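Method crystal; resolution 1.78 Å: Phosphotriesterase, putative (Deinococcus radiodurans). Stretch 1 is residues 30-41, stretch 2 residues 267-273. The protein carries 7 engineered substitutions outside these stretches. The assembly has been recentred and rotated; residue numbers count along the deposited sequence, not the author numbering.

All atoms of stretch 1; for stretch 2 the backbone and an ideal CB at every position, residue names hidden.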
# COMPACT_ATOMS: atom_id res chain seq x y z
N GLY A 30 2.39 17.35 -8.07
CA GLY A 30 2.03 18.73 -8.38
C GLY A 30 1.76 19.54 -7.13
O GLY A 30 1.85 20.76 -7.14
N TYR A 31 1.44 18.84 -6.03
CA TYR A 31 1.09 19.51 -4.78
C TYR A 31 2.22 20.48 -4.37
O TYR A 31 1.96 21.53 -3.79
CB TYR A 31 0.84 18.49 -3.64
CG TYR A 31 2.11 17.90 -3.10
CD1 TYR A 31 2.66 16.74 -3.66
CD2 TYR A 31 2.79 18.51 -2.06
CE1 TYR A 31 3.87 16.23 -3.21
CE2 TYR A 31 3.99 17.97 -1.57
CZ TYR A 31 4.52 16.85 -2.15
OH TYR A 31 5.72 16.36 -1.68
N ALA A 32 3.47 20.09 -4.63
CA ALA A 32 4.60 20.92 -4.21
C ALA A 32 4.62 22.25 -4.96
O ALA A 32 5.14 23.24 -4.47
CB ALA A 32 5.95 20.16 -4.41
N GLY A 33 4.03 22.28 -6.14
CA GLY A 33 4.00 23.51 -6.90
C GLY A 33 2.99 24.49 -6.30
O GLY A 33 3.03 25.68 -6.62
N ASP A 34 2.13 24.00 -5.42
CA ASP A 34 1.13 24.81 -4.74
C ASP A 34 1.60 25.22 -3.34
O ASP A 34 0.80 25.46 -2.45
CB ASP A 34 -0.20 24.04 -4.63
CG ASP A 34 -1.41 24.99 -4.38
OD1 ASP A 34 -1.33 26.18 -4.78
OD2 ASP A 34 -2.41 24.56 -3.78
N VAL A 35 2.92 25.29 -3.14
CA VAL A 35 3.48 25.56 -1.79
C VAL A 35 3.14 26.93 -1.21
O VAL A 35 3.05 27.10 0.01
CB VAL A 35 5.04 25.39 -1.80
CG1 VAL A 35 5.69 26.38 -2.75
CG2 VAL A 35 5.59 25.54 -0.40
N THR A 36 2.94 27.93 -2.05
CA THR A 36 2.68 29.27 -1.49
C THR A 36 1.38 29.30 -0.69
O THR A 36 1.32 29.85 0.43
CB THR A 36 2.65 30.34 -2.60
OG1 THR A 36 3.94 30.37 -3.24
CG2 THR A 36 2.32 31.71 -2.02
N LEU A 37 0.34 28.71 -1.24
CA LEU A 37 -0.96 28.75 -0.55
C LEU A 37 -1.27 27.45 0.19
O LEU A 37 -2.15 27.41 1.06
CB LEU A 37 -2.09 29.07 -1.53
CG LEU A 37 -2.04 30.47 -2.13
CD1 LEU A 37 -3.27 30.71 -3.00
CD2 LEU A 37 -1.92 31.56 -1.03
N GLY A 38 -0.53 26.39 -0.12
CA GLY A 38 -0.76 25.10 0.53
C GLY A 38 0.51 24.46 1.07
O GLY A 38 0.86 23.32 0.70
N PRO A 39 1.23 25.18 1.95
CA PRO A 39 2.46 24.69 2.56
C PRO A 39 2.20 23.58 3.56
O PRO A 39 1.08 23.41 4.07
CB PRO A 39 2.98 25.93 3.30
CG PRO A 39 1.75 26.61 3.72
CD PRO A 39 0.82 26.47 2.53
N PHE A 40 3.25 22.83 3.89
CA PHE A 40 3.10 21.77 4.88
C PHE A 40 3.01 22.39 6.28
O PHE A 40 3.89 23.14 6.67
CB PHE A 40 4.30 20.84 4.82
CG PHE A 40 4.19 19.63 5.70
CD1 PHE A 40 3.03 18.89 5.73
CD2 PHE A 40 5.26 19.23 6.48
CE1 PHE A 40 2.93 17.76 6.51
CE2 PHE A 40 5.17 18.10 7.28
CZ PHE A 40 4.01 17.36 7.29
N ASP A 41 1.96 22.06 7.01
CA ASP A 41 1.82 22.52 8.38
C ASP A 41 2.27 21.40 9.27
O ASP A 41 1.50 20.50 9.61
CB ASP A 41 0.37 22.90 8.71
CG ASP A 41 0.22 23.47 10.13
OD1 ASP A 41 1.17 23.34 10.94
OD2 ASP A 41 -0.84 24.06 10.43
N UNK A 267 -4.12 10.14 5.96
CA UNK A 267 -4.39 10.74 7.27
C UNK A 267 -4.19 12.23 7.27
O UNK A 267 -4.77 12.94 8.10
CB UNK A 267 -3.50 10.11 8.34
N UNK A 268 -3.37 12.71 6.36
CA UNK A 268 -3.16 14.16 6.24
C UNK A 268 -2.82 14.49 4.81
O UNK A 268 -1.89 13.97 4.25
CB UNK A 268 -2.05 14.65 7.18
N UNK A 269 -3.60 15.37 4.21
CA UNK A 269 -3.42 15.65 2.80
C UNK A 269 -2.42 16.81 2.56
O UNK A 269 -2.44 17.83 3.26
CB UNK A 269 -4.77 15.98 2.17
N UNK A 270 -1.54 16.63 1.59
CA UNK A 270 -0.57 17.69 1.22
C UNK A 270 -1.14 18.63 0.16
O UNK A 270 -1.91 18.22 -0.71
CB UNK A 270 0.73 17.07 0.70
N UNK A 271 -0.75 19.90 0.25
CA UNK A 271 -1.30 20.91 -0.62
C UNK A 271 -2.33 21.70 0.14
O UNK A 271 -2.42 21.59 1.37
CB UNK A 271 -1.90 20.29 -1.88
N UNK A 272 -3.10 22.52 -0.57
CA UNK A 272 -4.19 23.24 0.06
C UNK A 272 -5.27 22.24 0.41
O UNK A 272 -5.51 21.31 -0.33
CB UNK A 272 -4.73 24.35 -0.85
N UNK A 273 -5.96 22.46 1.54
CA UNK A 273 -7.12 21.62 1.84
C UNK A 273 -8.10 21.66 0.68
O UNK A 273 -8.24 22.70 0.01
CB UNK A 273 -7.80 22.07 3.13

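Position 267 lies where the chain turns a corner, and its ideal CB has nothing of stretch 1 within reach. The residue is Trp267, whose ring points elsewhere.

At 268 the CA-to-CB bond points toward stretch 1, but the ideal CB still has nothing within 5.5 Å. A short side chain would fall short; a longer one, aromatic or aliphatic, could reach the ring of Phe40. The residue is His268. With chi1 at t it extends its imidazole until NE2 lies 3.8 Å from Phe40 CE1, an oblique pairing of rings with centroids 5.8 Å apart and planes at 76°.

Position 269 is out of reach of stretch 1, so many residues would serve. Trp269 turns back on its own stretch instead: Trp269 NE1 donates to the carbonyl O of position 272 at 2.9 Å.

Position 270 faces stretch 1. Its ideal CB sits 3.7 Å from Tyr31 CD2, and the ring of Phe40 is also nearby, so the site offers carbon and asks for a branched or flexible apolar side chain such as leucine, isoleucine or methionine. Leu270 fills it in the common m, t rotamer. Its CB packs 3.8 Å from Tyr31 CD2, CD1 lies over one face of that ring, and CD2 comes within 3.6 Å of Phe40 CD1.

At 271 phi is 102° and psi is -169°, where any CB would be jammed against the carbonyl O of the residue before. Glycine is called for by the backbone alone, and Gly271 is found. Its bare CA approaches Gly38 O at 3.5 Å in a CA-H...O contact, while a water bridges the same pair, its O accepting from Gly271 N (2.8 Å) and donating to Gly38 O (2.9 Å).

Position 272 points its CA-to-CB bond sideways, yet the ideal CB is 3.7 Å from Asp34 OD2. The carboxylate favours a long cationic side chain, lysine or arginine, and its two oxygens suit a guanidinium especially well. Close by, Gly38 lets the backbones pass: a CB on Gly38 would stand 2.3 Å from the N of 272, a clash. The end of the deposited Arg272 comes nearer to stretch 1 and makes a two-pronged salt bridge, NE to Asp34 OD2 at 2.9 Å and nearly straight, NH2 to Asp34 OD1 at 3.0 Å and more bent. Leu37 CD1 covers one guanidinium face, 3.5 Å from Arg272 NH1, leaving the edge for the carboxylate.

Position 273 points sideways with nothing of stretch 1 within 5.5 Å of its ideal CB. Its phi of -55° allows proline; Pro273 is present.

Stretch 2 (267-273) WHWLGRP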
# COMPACT_ATOMS: atom_id res chain seq x y z
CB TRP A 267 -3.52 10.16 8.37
CG TRP A 267 -3.51 8.67 8.41
CD1 TRP A 267 -4.23 7.79 7.63
CD2 TRP A 267 -2.72 7.87 9.28
NE1 TRP A 267 -3.91 6.48 7.97
CE2 TRP A 267 -2.98 6.51 8.98
CE3 TRP A 267 -1.81 8.18 10.30
CZ2 TRP A 267 -2.37 5.47 9.67
CZ3 TRP A 267 -1.20 7.13 10.98
CH2 TRP A 267 -1.48 5.80 10.65
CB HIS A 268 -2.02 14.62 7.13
CG HIS A 268 -1.69 16.07 6.99
ND1 HIS A 268 -2.32 17.04 7.74
CD2 HIS A 268 -0.81 16.72 6.20
CE1 HIS A 268 -1.82 18.23 7.42
NE2 HIS A 268 -0.90 18.06 6.50
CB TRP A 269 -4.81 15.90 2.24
CG TRP A 269 -4.96 16.68 1.01
CD1 TRP A 269 -5.07 18.05 0.89
CD2 TRP A 269 -5.13 16.15 -0.30
NE1 TRP A 269 -5.26 18.40 -0.43
CE2 TRP A 269 -5.30 17.25 -1.18
CE3 TRP A 269 -5.14 14.84 -0.83
CZ2 TRP A 269 -5.47 17.09 -2.55
CZ3 TRP A 269 -5.30 14.68 -2.19
CH2 TRP A 269 -5.47 15.81 -3.04
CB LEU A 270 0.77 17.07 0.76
CG LEU A 270 1.36 16.09 1.78
CD1 LEU A 270 2.58 15.37 1.19
CD2 LEU A 270 1.73 16.80 3.09
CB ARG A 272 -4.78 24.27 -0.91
CG ARG A 272 -4.25 25.66 -0.76
CD ARG A 272 -4.94 26.59 -1.74
NE ARG A 272 -4.35 26.55 -3.08
CZ ARG A 272 -4.69 27.40 -4.05
NH1 ARG A 272 -5.67 28.30 -3.83
NH2 ARG A 272 -4.10 27.35 -5.23
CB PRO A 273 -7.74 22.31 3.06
CG PRO A 273 -6.63 23.09 3.67
CD PRO A 273 -5.80 23.55 2.50
O HOH W 1 1.13 20.80 2.13
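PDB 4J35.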